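Local coordinates for CrRbcX-IIa (Chlamydomonas reinhardtii, PDB 5BS1), which probably acts as a dimeric assembly chaperone for Rubisco, helping its large subunits to assemble, at residues Leu21-Phe25 with Tyr93-Trp99; Ala29-Val33 with Arg85-Arg90; Val33-Gln38 with Ala51-Met56. All coordinates share one frame; numbering follows the deposited sequence. Where two conformers were deposited one is given.

All three interactions use helix 13-38. In interaction 1 it meets the end of helix 80-96 and the turn that follows, in interaction 2 helix 80-96 itself, and in interaction 3 helix 46-59. Along the chain, interaction 3 is nested inside the loop closed by interaction 2, and that inside the loop closed by interaction 1. The centres of interactions 1 and 2 are about 11 Å apart, those of 2 and 3 about 10 Å, those of 1 and 3 about 20 Å. Val33 serves both 2 and 3. Interactions 1 and 2 also touch the second subunit, whereas 3 does not. Helix 13-38 thus ties the dimer-facing part of this all-helical chaperone to its outlying helix 46-59.

Interaction 1. Residues Leu21-Phe25 with Tyr93-Trp99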
loop_
_atom_site.group_PDB
_atom_site.type_symbol
_atom_site.label_atom_id
_atom_site.label_comp_id
_atom_site.label_asym_id
_atom_site.label_seq_id
_atom_site.Cartn_x
_atom_site.Cartn_y
_atom_site.Cartn_z
ATOM N N LEU A 21 -4.604 -1.581 1.023
ATOM C CA LEU A 21 -4.552 -2.090 2.414
ATOM C C LEU A 21 -5.578 -3.205 2.604
ATOM O O LEU A 21 -5.284 -4.220 3.238
ATOM C CB LEU A 21 -4.794 -0.995 3.450
ATOM C CG LEU A 21 -3.645 -0.014 3.661
ATOM C CD1 LEU A 21 -4.134 1.154 4.461
ATOM C CD2 LEU A 21 -2.444 -0.668 4.310
ATOM N N ARG A 22 -6.766 -3.044 2.029
ATOM C CA ARG A 22 -7.784 -4.082 2.142
ATOM C C ARG A 22 -7.282 -5.391 1.577
ATOM O O ARG A 22 -7.522 -6.459 2.156
ATOM C CB ARG A 22 -9.086 -3.628 1.448
ATOM C CG ARG A 22 -9.825 -2.535 2.247
ATOM C CD ARG A 22 -11.315 -2.471 1.966
ATOM N NE ARG A 22 -11.825 -3.798 2.229
ATOM C CZ ARG A 22 -12.473 -4.593 1.390
ATOM N NH1 ARG A 22 -12.671 -5.855 1.766
ATOM N NH2 ARG A 22 -12.977 -4.141 0.240
ATOM N N SER A 23 -6.615 -5.334 0.430
ATOM C CA SER A 23 -6.031 -6.554 -0.172
ATOM C C SER A 23 -4.941 -7.119 0.710
ATOM O O SER A 23 -4.844 -8.336 0.935
ATOM C CB SER A 23 -5.467 -6.315 -1.570
ATOM O OG SER A 23 -6.499 -6.094 -2.496
ATOM N N LEU A 24 -4.094 -6.242 1.243
ATOM C CA LEU A 24 -3.061 -6.682 2.189
ATOM C C LEU A 24 -3.671 -7.408 3.395
ATOM O O LEU A 24 -3.195 -8.465 3.818
ATOM C CB LEU A 24 -2.217 -5.492 2.644
ATOM C CG LEU A 24 -1.161 -5.792 3.707
ATOM C CD1 LEU A 24 -0.112 -6.760 3.193
ATOM C CD2 LEU A 24 -0.515 -4.529 4.249
ATOM N N PHE A 25 -4.739 -6.864 3.960
ATOM C CA PHE A 25 -5.377 -7.430 5.133
ATOM C C PHE A 25 -5.989 -8.785 4.826
ATOM O O PHE A 25 -5.958 -9.692 5.656
ATOM C CB PHE A 25 -6.403 -6.468 5.735
ATOM C CG PHE A 25 -5.841 -5.115 6.173
ATOM C CD1 PHE A 25 -4.482 -4.899 6.420
ATOM C CD2 PHE A 25 -6.717 -4.079 6.400
ATOM C CE1 PHE A 25 -4.014 -3.648 6.831
ATOM C CE2 PHE A 25 -6.252 -2.835 6.794
ATOM C CZ PHE A 25 -4.905 -2.627 7.033
ATOM N N TYR A 93 -8.409 -7.741 12.065
ATOM C CA TYR A 93 -7.062 -7.220 11.820
ATOM C C TYR A 93 -7.077 -5.698 11.711
ATOM O O TYR A 93 -6.079 -5.059 12.007
ATOM C CB TYR A 93 -6.392 -7.866 10.591
ATOM C CG TYR A 93 -4.954 -7.517 10.476
ATOM C CD1 TYR A 93 -4.487 -6.722 9.439
ATOM C CD2 TYR A 93 -4.055 -7.940 11.436
ATOM C CE1 TYR A 93 -3.154 -6.404 9.319
ATOM C CE2 TYR A 93 -2.718 -7.592 11.357
ATOM C CZ TYR A 93 -2.279 -6.815 10.312
ATOM O OH TYR A 93 -0.944 -6.437 10.265
ATOM N N LEU A 94 -8.213 -5.121 11.360
ATOM C CA LEU A 94 -8.341 -3.668 11.314
ATOM C C LEU A 94 -7.947 -3.006 12.612
ATOM O O LEU A 94 -7.413 -1.890 12.596
ATOM C CB LEU A 94 -9.768 -3.242 10.959
ATOM C CG LEU A 94 -10.291 -3.702 9.609
ATOM C CD1 LEU A 94 -11.777 -3.434 9.493
ATOM C CD2 LEU A 94 -9.484 -3.018 8.516
ATOM N N ASP A 95 -8.240 -3.654 13.726
ATOM C CA ASP A 95 -7.953 -3.077 15.023
ATOM C C ASP A 95 -6.585 -3.511 15.584
ATOM O O ASP A 95 -6.125 -2.905 16.536
ATOM C CB ASP A 95 -9.053 -3.425 15.987
ATOM C CG ASP A 95 -10.360 -2.744 15.642
ATOM O OD1 ASP A 95 -10.345 -1.667 15.032
ATOM O OD2 ASP A 95 -11.389 -3.322 15.990
ATOM N N GLU A 96 -5.953 -4.495 14.957
ATOM C CA GLU A 96 -4.599 -4.954 15.315
ATOM C C GLU A 96 -3.535 -4.139 14.599
ATOM O O GLU A 96 -2.462 -3.848 15.147
ATOM C CB GLU A 96 -4.438 -6.428 14.938
ATOM C CG GLU A 96 -5.446 -7.323 15.646
ATOM C CD GLU A 96 -5.559 -8.697 15.009
ATOM O OE1 GLU A 96 -4.523 -9.242 14.542
ATOM O OE2 GLU A 96 -6.691 -9.219 14.963
ATOM N N PHE A 97 -3.834 -3.760 13.361
ATOM C CA PHE A 97 -2.863 -3.073 12.500
ATOM C C PHE A 97 -2.470 -1.749 13.134
ATOM O O PHE A 97 -3.307 -0.987 13.609
ATOM C CB PHE A 97 -3.483 -2.833 11.125
ATOM C CG PHE A 97 -2.559 -2.248 10.092
ATOM C CD1 PHE A 97 -1.543 -3.007 9.523
ATOM C CD2 PHE A 97 -2.743 -0.958 9.621
ATOM C CE1 PHE A 97 -0.742 -2.496 8.541
ATOM C CE2 PHE A 97 -1.935 -0.441 8.654
ATOM C CZ PHE A 97 -0.906 -1.196 8.117
ATOM N N GLU A 98 -1.173 -1.491 13.141
ATOM C CA GLU A 98 -0.644 -0.286 13.812
ATOM C C GLU A 98 -0.636 0.891 12.824
ATOM O O GLU A 98 0.361 1.207 12.195
ATOM C CB GLU A 98 0.732 -0.580 14.398
ATOM C CG GLU A 98 0.604 -1.631 15.489
ATOM C CD GLU A 98 1.917 -2.099 16.072
ATOM O OE1 GLU A 98 2.787 -1.264 16.230
ATOM O OE2 GLU A 98 2.048 -3.286 16.430
ATOM N N TRP A 99 -1.776 1.538 12.717
ATOM C CA TRP A 99 -2.012 2.597 11.747
ATOM C C TRP A 99 -1.067 3.754 11.923
ATOM O O TRP A 99 -0.487 4.231 10.954
ATOM C CB TRP A 99 -3.459 3.126 11.887
ATOM C CG TRP A 99 -4.479 2.105 11.539
ATOM C CD1 TRP A 99 -5.140 1.268 12.406
ATOM C CD2 TRP A 99 -4.973 1.799 10.231
ATOM N NE1 TRP A 99 -5.975 0.442 11.705
ATOM C CE2 TRP A 99 -5.926 0.765 10.377
ATOM C CE3 TRP A 99 -4.709 2.297 8.965
ATOM C CZ2 TRP A 99 -6.590 0.214 9.292
ATOM C CZ3 TRP A 99 -5.381 1.735 7.867
ATOM C CH2 TRP A 99 -6.309 0.721 8.054
#
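Phe25 carries this contact. It forms an aromatic cluster with Tyr93, Phe97 and Trp99, and Leu94 packs beside it. Two of its ring pairs are edge-to-face. Tyr93 turns its edge to the face of Phe25 in an offset arrangement, planes at 73°, with Tyr93 CE1 3.5 Å from Phe25 CD1. Phe25 in turn puts its own edge over the centre of one Phe97 face. There Phe25 CE1 lies 3.7 Å from Phe97 CD1, and the planes are 60° apart. Phe97 CG is anti to its backbone N (chi1 -175°), which lays the ring toward helix 13-38. The pair with Trp99 is oblique, Phe25 CZ lying 3.8 Å from Trp99 CH2.

The aliphatic contacts complete the packing. The CD2 branch of Leu94 meets Phe25 CD2 at 3.6 Å. Leu21 divides its branches: CD1 is 3.7 Å from Trp99 CZ3, and CD2 faces Phe97 CZ.

A side-chain hydrogen bond within 93-99 braces the cluster. Trp99 NE1 donates to Leu94 O at 2.9 Å, nearly straight and in the indole plane, so the indole is held in rotation. Trp99 O also accepts a bond from Trp99 NE1 of the second subunit.

No hydrogen bond joins 21-25 to 93-99. Their attachment therefore rests on dispersion and ring electrostatics, next to the dimer interface.

Interaction 2. Residues Ala29-Val33 with Arg85-Arg90; sequences AARVV and RLMEVR
Arg85 NH1 gives a hydrogen bond to Glu88 OE1, 2.9 Å away, as part of a salt bridge within helix 80-96. The bond leaves in the guanidinium plane but reaches Glu88 OE1 from above the carboxylate plane. Arg85 CG meets Val33 CG2 across the contact at 3.8 Å. Arg85 NH2 bonds Gln36 OE1, farther along helix 13-38. Val89 CG2 lies over the centre of one face of the guanidinium. The flat group is thus fixed by bonds at its rim and a methyl on its face.

No hydrogen bond crosses between 29-33 and 85-90; their contact is mainly apolar. The two short helices cross at 116°, with their axes 9.0 Å apart. The backbones come nearest at Ala29 and Arg90, where the Ala29 CB lies 3.6 Å from both Val89 CG1 and Arg90 N. This is helix-on-helix packing within the all-helical RbcX fold, with Ala29 at the close point and Val32 and Val33 farther along. Leu86 CG stands anti to its carbonyl carbon (chi1 -71°), and Leu86 CD2 runs to Ala30 CA at 3.5 Å. Leu86 CD2 is also 3.9 Å from Val33 CG2. Val89 spreads its two methyls. Its CG1 goes to Ala29 and Val32, and Val89 CG2 lies 3.9 Å from Val33 CG2.

Trp71, Met72 and Val75 of helix 69-78 also pack on Leu86. The Arg90 side chain leads away from 29-33; its guanidinium bonds Asp69, Thr26 and Asn114 of the second subunit.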
loop_
_atom_site.group_PDB
_atom_site.type_symbol
_atom_site.label_atom_id
_atom_site.label_comp_id
_atom_site.label_asym_id
_atom_site.label_seq_id
_atom_site.Cartn_x
_atom_site.Cartn_y
_atom_site.Cartn_z
ATOM N N ALA A 29 -4.800 -12.149 6.646
ATOM C CA ALA A 29 -5.795 -13.055 7.221
ATOM C C ALA A 29 -5.577 -14.480 6.715
ATOM O O ALA A 29 -5.676 -15.444 7.483
ATOM C CB ALA A 29 -7.225 -12.601 6.924
ATOM N N ALA A 30 -5.387 -14.629 5.419
ATOM C CA ALA A 30 -5.171 -15.937 4.822
ATOM C C ALA A 30 -3.957 -16.627 5.425
ATOM O O ALA A 30 -4.001 -17.846 5.712
ATOM C CB ALA A 30 -4.997 -15.834 3.310
ATOM N N ARG A 31 -2.863 -15.878 5.596
ATOM C CA ARG A 31 -1.672 -16.443 6.229
ATOM C C ARG A 31 -1.929 -16.855 7.647
ATOM O O ARG A 31 -1.476 -17.921 8.064
ATOM C CB ARG A 31 -0.503 -15.468 6.206
ATOM C CG ARG A 31 0.101 -15.246 4.848
ATOM C CD ARG A 31 1.393 -14.451 5.029
ATOM N NE ARG A 31 2.498 -15.308 5.511
ATOM C CZ ARG A 31 3.405 -14.978 6.433
ATOM N NH1 ARG A 31 4.361 -15.851 6.742
ATOM N NH2 ARG A 31 3.369 -13.814 7.063
ATOM N N VAL A 32 -2.650 -16.031 8.401
ATOM C CA VAL A 32 -3.017 -16.339 9.786
ATOM C C VAL A 32 -3.814 -17.622 9.868
ATOM O O VAL A 32 -3.502 -18.508 10.664
ATOM C CB VAL A 32 -3.819 -15.179 10.440
ATOM C CG1 VAL A 32 -4.520 -15.607 11.731
ATOM C CG2 VAL A 32 -2.911 -13.999 10.708
ATOM N N VAL A 33 -4.826 -17.737 9.027
ATOM C CA VAL A 33 -5.694 -18.893 9.039
ATOM C C VAL A 33 -4.928 -20.134 8.598
ATOM O O VAL A 33 -5.119 -21.194 9.162
ATOM C CB VAL A 33 -6.970 -18.627 8.203
ATOM C CG1 VAL A 33 -7.806 -19.891 7.997
ATOM C CG2 VAL A 33 -7.826 -17.568 8.906
ATOM N N ARG A 85 -14.386 -17.541 8.247
ATOM C CA ARG A 85 -13.236 -17.373 9.094
ATOM C C ARG A 85 -12.254 -16.312 8.560
ATOM O O ARG A 85 -11.763 -15.493 9.325
ATOM C CB ARG A 85 -12.506 -18.710 9.272
ATOM C CG ARG A 85 -11.267 -18.626 10.137
ATOM C CD ARG A 85 -11.567 -18.215 11.559
ATOM N NE ARG A 85 -10.344 -18.178 12.357
ATOM C CZ ARG A 85 -10.135 -17.375 13.389
ATOM N NH1 ARG A 85 -11.088 -16.550 13.808
ATOM N NH2 ARG A 85 -8.964 -17.381 14.013
ATOM N N LEU A 86 -11.997 -16.344 7.265
ATOM C CA LEU A 86 -11.082 -15.376 6.639
ATOM C C LEU A 86 -11.665 -13.967 6.789
ATOM O O LEU A 86 -10.923 -13.030 7.043
ATOM C CB LEU A 86 -10.884 -15.705 5.180
ATOM C CG LEU A 86 -10.058 -16.954 4.885
ATOM C CD1 LEU A 86 -10.246 -17.385 3.440
ATOM C CD2 LEU A 86 -8.589 -16.717 5.212
HETATM N N MSE A 87 -12.978 -13.843 6.606
HETATM C CA MSE A 87 -13.678 -12.543 6.777
HETATM C C MSE A 87 -13.554 -12.026 8.185
HETATM O O MSE A 87 -13.283 -10.856 8.389
HETATM C CB MSE A 87 -15.145 -12.681 6.380
HETATM C CG MSE A 87 -15.184 -12.607 4.870
HETATM SE SE MSE A 87 -16.966 -12.452 4.051
HETATM C CE MSE A 87 -17.078 -14.344 4.362
ATOM N N GLU A 88 -13.744 -12.902 9.173
ATOM C CA GLU A 88 -13.642 -12.540 10.578
ATOM C C GLU A 88 -12.230 -12.007 10.867
ATOM O O GLU A 88 -12.059 -10.998 11.549
ATOM C CB GLU A 88 -13.972 -13.780 11.444
ATOM C CG GLU A 88 -13.696 -13.699 12.938
ATOM C CD GLU A 88 -14.153 -14.966 13.690
ATOM O OE1 GLU A 88 -13.924 -16.114 13.217
ATOM O OE2 GLU A 88 -14.770 -14.825 14.766
ATOM N N VAL A 89 -11.230 -12.753 10.411
ATOM C CA VAL A 89 -9.838 -12.427 10.719
ATOM C C VAL A 89 -9.439 -11.096 10.059
ATOM O O VAL A 89 -8.780 -10.260 10.684
ATOM C CB VAL A 89 -8.897 -13.596 10.364
ATOM C CG1 VAL A 89 -7.435 -13.203 10.492
ATOM C CG2 VAL A 89 -9.185 -14.789 11.268
ATOM N N ARG A 90 -9.803 -10.890 8.806
ATOM C CA ARG A 90 -9.403 -9.653 8.132
ATOM C C ARG A 90 -10.099 -8.430 8.737
ATOM O O ARG A 90 -9.524 -7.347 8.760
ATOM C CB ARG A 90 -9.578 -9.712 6.614
ATOM C CG ARG A 90 -11.008 -9.549 6.117
ATOM C CD ARG A 90 -11.070 -9.648 4.611
ATOM N NE ARG A 90 -12.421 -9.470 4.111
ATOM C CZ ARG A 90 -12.741 -9.264 2.829
ATOM N NH1 ARG A 90 -11.813 -9.218 1.897
ATOM N NH2 ARG A 90 -14.018 -9.136 2.469
#

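Interaction 3. Residues Val33-Gln38 with Ala51-Met56; sequences VLEQLQ and AYLDLM
Leu34 and Leu37 of helix 13-38 meet Tyr52 and Leu55 of helix 46-59. Leu34 CG is anti to its backbone N. With chi2 at 61° as well, Leu34 CD1 touches both Tyr52 CD1 and the selenium (SE) of selenomethionine Met56, each 3.9 Å away. Leu37 has the other common form, with CG anti to the carbonyl carbon. Its CD1 lies over the backbone of helix 46-59, 3.7 Å from Tyr52 N. The CB of Leu37 comes at the edge of the Tyr52 ring.

Leu55 pushes CD2 against the opposing backbone, 3.5 Å from Leu34 N. Leu55 CD2 also meets Val33 CG1 at 3.8 Å. The Met56 chain is bent at both chi2 and chi3, and its CG lies over one face of the Tyr52 ring, toward its rim.

Gln38 is extended beyond CG and crosses the phenol at a slant. Its CG is 3.5 Å from Tyr52 CE1, and the amide plane is turned 43° from the ring. With an alanine here in place of Tyr52, Gln38 CG and Leu34 CD1 are likely to lose their aromatic partner, and a gap to open beside Met56 CG.

No hydrogen bond crosses between the segments. The short axes run at 146° to each other, 9.8 Å apart. This is the near-antiparallel apolar packing of an alpha-helical bundle, here between neighbouring helices of the RbcX fold.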
loop_
_atom_site.group_PDB
_atom_site.type_symbol
_atom_site.label_atom_id
_atom_site.label_comp_id
_atom_site.label_asym_id
_atom_site.label_seq_id
_atom_site.Cartn_x
_atom_site.Cartn_y
_atom_site.Cartn_z
ATOM N N VAL A 33 -4.826 -17.737 9.027
ATOM C CA VAL A 33 -5.694 -18.893 9.039
ATOM C C VAL A 33 -4.928 -20.134 8.598
ATOM O O VAL A 33 -5.119 -21.194 9.162
ATOM C CB VAL A 33 -6.970 -18.627 8.203
ATOM C CG1 VAL A 33 -7.806 -19.891 7.997
ATOM C CG2 VAL A 33 -7.826 -17.568 8.906
ATOM N N LEU A 34 -4.081 -20.020 7.586
ATOM C CA LEU A 34 -3.319 -21.194 7.148
ATOM C C LEU A 34 -2.472 -21.738 8.294
ATOM O O LEU A 34 -2.397 -22.958 8.488
ATOM C CB LEU A 34 -2.438 -20.885 5.948
ATOM C CG LEU A 34 -1.765 -22.079 5.250
ATOM C CD1 LEU A 34 -2.781 -23.060 4.693
ATOM C CD2 LEU A 34 -0.895 -21.553 4.125
ATOM N N GLU A 35 -1.829 -20.858 9.046
ATOM C CA GLU A 35 -0.972 -21.271 10.152
ATOM C C GLU A 35 -1.806 -21.968 11.217
ATOM O O GLU A 35 -1.389 -22.987 11.792
ATOM C CB GLU A 35 -0.256 -20.047 10.738
ATOM C CG GLU A 35 0.709 -20.319 11.881
ATOM C CD GLU A 35 1.482 -19.071 12.315
ATOM O OE1 GLU A 35 1.058 -18.379 13.257
ATOM O OE2 GLU A 35 2.524 -18.747 11.702
ATOM N N GLN A 36 -2.979 -21.412 11.483
ATOM C CA GLN A 36 -3.886 -21.978 12.475
ATOM C C GLN A 36 -4.361 -23.364 12.090
ATOM O O GLN A 36 -4.546 -24.209 12.964
ATOM C CB GLN A 36 -5.060 -21.032 12.701
ATOM C CG GLN A 36 -4.626 -19.800 13.477
ATOM C CD GLN A 36 -5.722 -18.761 13.598
ATOM O OE1 GLN A 36 -6.741 -18.825 12.918
ATOM N NE2 GLN A 36 -5.505 -17.781 14.472
ATOM N N LEU A 37 -4.563 -23.596 10.797
ATOM C CA LEU A 37 -5.069 -24.875 10.314
ATOM C C LEU A 37 -4.029 -25.975 10.354
ATOM O O LEU A 37 -4.383 -27.151 10.272
ATOM C CB LEU A 37 -5.630 -24.746 8.893
ATOM C CG LEU A 37 -6.928 -23.961 8.792
ATOM C CD1 LEU A 37 -7.273 -23.627 7.359
ATOM C CD2 LEU A 37 -8.074 -24.728 9.430
ATOM N N GLN A 38 -2.764 -25.602 10.434
ATOM C CA GLN A 38 -1.698 -26.590 10.580
ATOM C C GLN A 38 -1.282 -26.804 12.048
ATOM O O GLN A 38 -0.737 -27.849 12.397
ATOM C CB GLN A 38 -0.513 -26.146 9.754
ATOM C CG GLN A 38 -0.835 -26.132 8.295
ATOM C CD GLN A 38 0.333 -25.650 7.488
ATOM O OE1 GLN A 38 0.459 -24.457 7.200
ATOM N NE2 GLN A 38 1.224 -26.571 7.147
ATOM N N ALA A 51 -10.731 -27.370 4.877
ATOM C CA ALA A 51 -10.449 -25.931 4.866
ATOM C C ALA A 51 -8.972 -25.698 4.553
ATOM O O ALA A 51 -8.645 -24.813 3.782
ATOM C CB ALA A 51 -10.833 -25.315 6.204
ATOM N N TYR A 52 -8.093 -26.513 5.144
ATOM C CA TYR A 52 -6.660 -26.448 4.844
ATOM C C TYR A 52 -6.433 -26.708 3.360
ATOM O O TYR A 52 -5.700 -25.978 2.701
ATOM C CB TYR A 52 -5.885 -27.459 5.689
ATOM C CG TYR A 52 -4.471 -27.661 5.264
ATOM C CD1 TYR A 52 -3.498 -26.749 5.568
ATOM C CD2 TYR A 52 -4.105 -28.788 4.498
ATOM C CE1 TYR A 52 -2.186 -26.938 5.144
ATOM C CE2 TYR A 52 -2.797 -28.984 4.084
ATOM C CZ TYR A 52 -1.841 -28.069 4.416
ATOM O OH TYR A 52 -0.517 -28.244 4.010
ATOM N N LEU A 53 -7.026 -27.776 2.827
ATOM C CA LEU A 53 -6.806 -28.133 1.427
ATOM C C LEU A 53 -7.260 -27.002 0.509
ATOM O O LEU A 53 -6.549 -26.634 -0.405
ATOM C CB LEU A 53 -7.525 -29.423 1.068
ATOM C CG LEU A 53 -7.083 -30.720 1.756
ATOM C CD1 LEU A 53 -8.007 -31.872 1.407
ATOM C CD2 LEU A 53 -5.652 -31.067 1.380
ATOM N N ASP A 54 -8.418 -26.423 0.824
ATOM C CA ASP A 54 -8.990 -25.369 -0.025
ATOM C C ASP A 54 -8.161 -24.087 0.079
ATOM O O ASP A 54 -7.917 -23.412 -0.924
ATOM C CB ASP A 54 -10.433 -25.075 0.377
ATOM C CG ASP A 54 -11.402 -26.206 0.041
ATOM O OD1 ASP A 54 -11.089 -27.045 -0.822
ATOM O OD2 ASP A 54 -12.486 -26.297 0.653
ATOM N N LEU A 55 -7.702 -23.756 1.278
ATOM C CA LEU A 55 -6.924 -22.542 1.466
ATOM C C LEU A 55 -5.604 -22.641 0.736
ATOM O O LEU A 55 -5.192 -21.672 0.094
ATOM C CB LEU A 55 -6.713 -22.220 2.939
ATOM C CG LEU A 55 -6.069 -20.856 3.239
ATOM C CD1 LEU A 55 -6.772 -19.679 2.537
ATOM C CD2 LEU A 55 -6.024 -20.611 4.718
HETATM N N MSE A 56 -4.995 -23.835 0.770
HETATM C CA MSE A 56 -3.756 -24.045 0.011
HETATM C C MSE A 56 -4.037 -23.773 -1.477
HETATM O O MSE A 56 -3.234 -23.120 -2.131
HETATM C CB MSE A 56 -3.238 -25.472 0.243
HETATM C CG MSE A 56 -2.648 -25.802 1.609
HETATM SE SE MSE A 56 -0.890 -25.026 1.948
HETATM C CE MSE A 56 0.110 -26.404 0.930
#